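Local coordinates for uncharacterized protein (Eubacterium ventriosum, PDB 3FDI), which is of unknown function but belongs to a cytidylate kinase-like family of the P-loop NTPase clan, and so may transfer phosphate to a nucleotide, at residues N31-S36 and E97-V102; K93-K98 and L112-N117. One frame throughout, in Å; residues are numbered along the deposited sequence.

Contact 1 of 2, residues N31-S36 and E97-V102; sequences NIPLYS and EKESFV
Val102, Tyr35 and Ile32 bury the most surface where strand 34-35 joins strand 101-104. Strand 34-35 is an outer strand of the five-stranded parallel sheet with order 2-3-1-4-5, as in P-loop kinases. The backbone of Val102 is bonded on both sides of Leu34. Its N donates to Pro33 O at 2.9 Å, nearly straight at 173°, and its O accepts from Tyr35 N at 2.8 Å. Leu34 and Val102 share one face, where Leu34 CD1 meets Val102 CG1 at 3.7 Å and both side chains touch helix 19-30. Ile32 CG1 lies between backbone N and C (chi1 49°). Ile32 CD1 reaches 3.8 Å from Val102 CG2, and Ile32 CG2 packs on Ser100 CB. Tyr35 CD2 and CE2 meet CG and CD1 of Phe101, with Tyr35 CE2 3.3 Å from Phe101 CG. The ring pair is oblique, with planes 54° apart, and the ring of Phe89 meets Tyr35 edge-to-face. An alanine in place of Tyr35 would probably leave a gap beside Phe101 and Glu99 without its hydroxyl partner. Tyr35 and Glu99 meet tip to tip. Tyr35 OH lies 2.9 Å from Glu99 OE1 and 3.1 Å from Glu99 OE2, within reach of a weak hydrogen bond to either.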
loop_
_atom_site.group_PDB
_atom_site.type_symbol
_atom_site.label_atom_id
_atom_site.label_comp_id
_atom_site.label_asym_id
_atom_site.label_seq_id
_atom_site.Cartn_x
_atom_site.Cartn_y
_atom_site.Cartn_z
ATOM N N ASN B 31 20.815 0.565 31.443
ATOM C CA ASN B 31 22.265 0.725 31.372
ATOM C C ASN B 31 22.917 -0.145 30.299
ATOM O O ASN B 31 23.813 -0.936 30.586
ATOM C CB ASN B 31 22.875 0.443 32.737
ATOM C CG ASN B 31 24.302 0.938 32.861
ATOM O OD1 ASN B 31 24.795 1.771 32.075
ATOM N ND2 ASN B 31 24.982 0.414 33.859
ATOM N N ILE B 32 22.466 0.033 29.056
ATOM C CA ILE B 32 23.040 -0.657 27.902
ATOM C C ILE B 32 23.364 0.370 26.815
ATOM O O ILE B 32 22.892 1.483 26.890
ATOM C CB ILE B 32 22.092 -1.733 27.378
ATOM C CG1 ILE B 32 20.660 -1.173 27.205
ATOM C CG2 ILE B 32 22.104 -2.916 28.353
ATOM C CD1 ILE B 32 19.645 -2.089 26.522
ATOM N N PRO B 33 24.155 -0.004 25.813
ATOM C CA PRO B 33 24.462 0.928 24.744
ATOM C C PRO B 33 23.271 1.275 23.859
ATOM O O PRO B 33 22.343 0.456 23.692
ATOM C CB PRO B 33 25.487 0.183 23.888
ATOM C CG PRO B 33 25.756 -1.095 24.568
ATOM C CD PRO B 33 24.826 -1.295 25.657
ATOM N N LEU B 34 23.332 2.483 23.301
ATOM C CA LEU B 34 22.372 2.980 22.321
ATOM C C LEU B 34 23.136 3.004 21.011
ATOM O O LEU B 34 24.070 3.787 20.904
ATOM C CB LEU B 34 21.892 4.382 22.718
ATOM C CG LEU B 34 21.097 5.092 21.630
ATOM C CD1 LEU B 34 19.959 4.196 21.151
ATOM C CD2 LEU B 34 20.557 6.409 22.134
ATOM N N TYR B 35 22.819 2.100 20.081
ATOM C CA TYR B 35 23.354 2.115 18.707
ATOM C C TYR B 35 22.385 2.819 17.770
ATOM O O TYR B 35 21.175 2.630 17.841
ATOM C CB TYR B 35 23.587 0.707 18.115
ATOM C CG TYR B 35 24.534 -0.133 18.911
ATOM C CD1 TYR B 35 25.762 0.350 19.279
ATOM C CD2 TYR B 35 24.185 -1.398 19.340
ATOM C CE1 TYR B 35 26.604 -0.411 20.041
ATOM C CE2 TYR B 35 25.029 -2.169 20.094
ATOM C CZ TYR B 35 26.217 -1.678 20.445
ATOM O OH TYR B 35 27.072 -2.456 21.188
ATOM N N SER B 36 22.959 3.581 16.853
ATOM C CA SER B 36 22.244 4.387 15.871
ATOM C C SER B 36 22.982 4.239 14.557
ATOM O O SER B 36 24.174 3.822 14.527
ATOM C CB SER B 36 22.376 5.867 16.238
ATOM O OG SER B 36 23.772 6.228 16.177
ATOM N N GLU B 97 27.640 -12.554 20.317
ATOM C CA GLU B 97 28.231 -11.968 21.521
ATOM C C GLU B 97 27.233 -11.866 22.642
ATOM O O GLU B 97 27.617 -11.604 23.781
ATOM C CB GLU B 97 28.781 -10.566 21.243
ATOM C CG GLU B 97 29.966 -10.531 20.300
ATOM C CD GLU B 97 30.465 -9.115 20.050
ATOM O OE1 GLU B 97 30.924 -8.843 18.925
ATOM O OE2 GLU B 97 30.394 -8.265 20.964
ATOM N N LYS B 98 25.953 -12.018 22.304
ATOM C CA LYS B 98 24.858 -11.980 23.271
ATOM C C LYS B 98 24.817 -10.687 24.095
ATOM O O LYS B 98 24.429 -10.672 25.275
ATOM C CB LYS B 98 24.913 -13.193 24.186
ATOM C CG LYS B 98 24.571 -14.501 23.504
ATOM C CD LYS B 98 23.072 -14.619 23.211
ATOM C CE LYS B 98 22.720 -16.071 22.915
ATOM N NZ LYS B 98 21.277 -16.326 22.737
ATOM N N GLU B 99 25.142 -9.591 23.434
ATOM C CA GLU B 99 25.113 -8.295 24.070
ATOM C C GLU B 99 23.687 -7.747 24.167
ATOM O O GLU B 99 22.824 -8.042 23.322
ATOM C CB GLU B 99 25.982 -7.336 23.269
ATOM C CG GLU B 99 26.089 -5.971 23.890
ATOM C CD GLU B 99 27.004 -5.025 23.146
ATOM O OE1 GLU B 99 27.273 -5.245 21.938
ATOM O OE2 GLU B 99 27.451 -4.048 23.788
ATOM N N SER B 100 23.463 -6.930 25.189
ATOM C CA SER B 100 22.253 -6.180 25.320
ATOM C C SER B 100 22.450 -4.769 24.783
ATOM O O SER B 100 23.508 -4.162 25.005
ATOM C CB SER B 100 21.856 -6.106 26.756
ATOM O OG SER B 100 21.573 -7.413 27.236
ATOM N N PHE B 101 21.438 -4.249 24.076
ATOM C CA PHE B 101 21.511 -2.910 23.490
ATOM C C PHE B 101 20.171 -2.424 22.977
ATOM O O PHE B 101 19.215 -3.187 22.862
ATOM C CB PHE B 101 22.575 -2.818 22.332
ATOM C CG PHE B 101 22.347 -3.791 21.198
ATOM C CD1 PHE B 101 21.589 -3.435 20.079
ATOM C CD2 PHE B 101 22.881 -5.066 21.255
ATOM C CE1 PHE B 101 21.378 -4.335 19.031
ATOM C CE2 PHE B 101 22.671 -5.991 20.221
ATOM C CZ PHE B 101 21.916 -5.620 19.102
ATOM N N VAL B 102 20.149 -1.122 22.701
ATOM C CA VAL B 102 19.060 -0.451 22.034
ATOM C C VAL B 102 19.581 -0.106 20.645
ATOM O O VAL B 102 20.719 0.356 20.484
ATOM C CB VAL B 102 18.648 0.850 22.760
ATOM C CG1 VAL B 102 17.550 1.539 21.987
ATOM C CG2 VAL B 102 18.207 0.574 24.218
#

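Contact 2 of 2, residues K93-K98 and L112-N117; sequences KANEEK and LSDNPN
The side-chain amides of Asn95 and Asn115 lie almost in one plane, tilted by 25°, and the two side chains pass each other pointing opposite ways. Asn115 ND2 donates to Asn95 OD1 at 2.7 Å, with an N-H...O angle of 156°. The acceptor lies close to the amide plane of Asn115. Asn115 CG is anti to its backbone N (chi1 -166°), directed at the end of helix 81-95. The other end of this amide is also held. Asn115 OD1 accepts from Asn117 N at 3.0 Å, in the carbonyl plane, which makes an Asx turn. With ND2 and OD1 both bonded, the rotation of the Asn115 amide is fixed. Asn115 is buried, and each end of its amide has a hydrogen bond. The backbone before it is a type I turn from Leu112 to Asn115, closed by Asn115 N bonding to Leu112 O at 3.0 Å.

Beside the amides the contact is apolar. The modelled distance from Ala94 CB to Leu112 CD2, 3.2 Å, is shorter than a usual carbon contact and its exact value is doubtful; the two methyls are in packing contact. Leu112 CD1 is 4.0 Å from Ala94 CB.

The contact joins the C-terminal end of helix 81-95 to the loop between helix 108-111 and strand 118-125. Ala94, Leu112 and Asn115 all touch Ile8 of strand 8-13, and Ala94 also packs on Phe101 of strand 101-104.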
loop_
_atom_site.group_PDB
_atom_site.type_symbol
_atom_site.label_atom_id
_atom_site.label_comp_id
_atom_site.label_asym_id
_atom_site.label_seq_id
_atom_site.Cartn_x
_atom_site.Cartn_y
_atom_site.Cartn_z
ATOM N N LYS B 93 26.380 -8.905 17.245
ATOM C CA LYS B 93 26.272 -8.390 18.595
ATOM C C LYS B 93 25.089 -9.049 19.309
ATOM O O LYS B 93 25.207 -9.431 20.481
ATOM C CB LYS B 93 26.146 -6.864 18.624
ATOM C CG LYS B 93 27.404 -6.098 18.233
ATOM C CD LYS B 93 28.581 -6.373 19.181
ATOM C CE LYS B 93 29.560 -5.209 19.200
ATOM N NZ LYS B 93 30.831 -5.448 19.949
ATOM N N ALA B 94 23.954 -9.187 18.628
ATOM C CA ALA B 94 22.821 -9.867 19.252
ATOM C C ALA B 94 23.019 -11.362 19.519
ATOM O O ALA B 94 22.655 -11.835 20.591
ATOM C CB ALA B 94 21.551 -9.677 18.441
ATOM N N ASN B 95 23.550 -12.094 18.544
ATOM C CA ASN B 95 23.368 -13.555 18.495
ATOM C C ASN B 95 24.586 -14.342 18.844
ATOM O O ASN B 95 24.479 -15.459 19.328
ATOM C CB ASN B 95 22.912 -14.030 17.122
ATOM C CG ASN B 95 21.540 -13.553 16.788
ATOM O OD1 ASN B 95 20.797 -13.061 17.659
ATOM N ND2 ASN B 95 21.190 -13.634 15.509
ATOM N N GLU B 96 25.741 -13.768 18.566
ATOM C CA GLU B 96 26.990 -14.425 18.845
ATOM C C GLU B 96 27.617 -13.872 20.133
ATOM O O GLU B 96 28.053 -14.645 20.962
ATOM C CB GLU B 96 27.926 -14.287 17.645
ATOM C CG GLU B 96 27.341 -14.883 16.352
ATOM C CD GLU B 96 28.278 -14.793 15.130
ATOM O OE1 GLU B 96 29.412 -14.231 15.236
ATOM O OE2 GLU B 96 27.853 -15.281 14.051
ATOM N N GLU B 97 27.640 -12.554 20.317
ATOM C CA GLU B 97 28.231 -11.968 21.521
ATOM C C GLU B 97 27.233 -11.866 22.642
ATOM O O GLU B 97 27.617 -11.604 23.781
ATOM C CB GLU B 97 28.781 -10.566 21.243
ATOM C CG GLU B 97 29.966 -10.531 20.300
ATOM C CD GLU B 97 30.465 -9.115 20.050
ATOM O OE1 GLU B 97 30.924 -8.843 18.925
ATOM O OE2 GLU B 97 30.394 -8.265 20.964
ATOM N N LYS B 98 25.953 -12.018 22.304
ATOM C CA LYS B 98 24.858 -11.980 23.271
ATOM C C LYS B 98 24.817 -10.687 24.095
ATOM O O LYS B 98 24.429 -10.672 25.275
ATOM C CB LYS B 98 24.913 -13.193 24.186
ATOM C CG LYS B 98 24.571 -14.501 23.504
ATOM C CD LYS B 98 23.072 -14.619 23.211
ATOM C CE LYS B 98 22.720 -16.071 22.915
ATOM N NZ LYS B 98 21.277 -16.326 22.737
ATOM N N LEU B 112 16.648 -9.208 13.746
ATOM C CA LEU B 112 16.676 -9.904 15.003
ATOM C C LEU B 112 15.360 -10.591 15.309
ATOM O O LEU B 112 15.045 -10.894 16.463
ATOM C CB LEU B 112 17.035 -8.909 16.086
ATOM C CG LEU B 112 18.429 -8.299 15.971
ATOM C CD1 LEU B 112 18.643 -7.304 17.065
ATOM C CD2 LEU B 112 19.554 -9.397 15.945
ATOM N N SER B 113 14.573 -10.766 14.259
ATOM C CA SER B 113 13.418 -11.657 14.226
ATOM C C SER B 113 13.516 -12.942 15.054
ATOM O O SER B 113 12.668 -13.251 15.860
ATOM C CB SER B 113 13.213 -12.122 12.786
ATOM O OG SER B 113 12.371 -11.241 12.129
ATOM N N ASP B 114 14.524 -13.735 14.809
ATOM C CA ASP B 114 14.563 -15.036 15.474
ATOM C C ASP B 114 15.110 -14.945 16.909
ATOM O O ASP B 114 15.184 -15.970 17.586
ATOM C CB ASP B 114 15.393 -16.028 14.671
ATOM C CG ASP B 114 16.751 -15.508 14.367
ATOM O OD1 ASP B 114 16.825 -14.321 13.976
ATOM O OD2 ASP B 114 17.745 -16.268 14.498
ATOM N N ASN B 115 15.494 -13.758 17.379
ATOM C CA ASN B 115 16.061 -13.668 18.697
ATOM C C ASN B 115 14.938 -13.367 19.651
ATOM O O ASN B 115 14.388 -12.294 19.603
ATOM C CB ASN B 115 17.132 -12.609 18.770
ATOM C CG ASN B 115 17.957 -12.719 20.016
ATOM O OD1 ASN B 115 17.421 -12.779 21.124
ATOM N ND2 ASN B 115 19.276 -12.725 19.857
ATOM N N PRO B 116 14.609 -14.330 20.544
ATOM C CA PRO B 116 13.460 -14.212 21.442
ATOM C C PRO B 116 13.651 -13.199 22.568
ATOM O O PRO B 116 12.709 -12.919 23.291
ATOM C CB PRO B 116 13.351 -15.632 22.038
ATOM C CG PRO B 116 14.751 -16.067 22.176
ATOM C CD PRO B 116 15.422 -15.524 20.880
ATOM N N ASN B 117 14.869 -12.711 22.740
ATOM C CA ASN B 117 15.179 -11.592 23.626
ATOM C C ASN B 117 14.982 -10.169 23.061
ATOM O O ASN B 117 15.271 -9.170 23.741
ATOM C CB ASN B 117 16.629 -11.759 24.049
ATOM C CG ASN B 117 16.822 -13.052 24.796
ATOM O OD1 ASN B 117 15.937 -13.454 25.521
ATOM N ND2 ASN B 117 17.960 -13.675 24.659
#

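Contacts 1 and 2 follow one path of the chain: helix 81-95 ends in contact 2, and strand 101-104 begins in contact 1. They share Glu97 and Lys98, and their centres are about 11 Å apart. Contact 1 pairs strands at the margin of the sheet and is partly buried, relying on backbone bonds and apolar side chains. Contact 2 is smaller but mostly buried; it ties a helix end to a loop with one hydrogen bond between side-chain amides and a methyl contact. Phe101 bridges them, its CZ 4.2 Å from Leu112 CD1. Glu99 N also probably bonds to Lys93 O, at 3.0 Å.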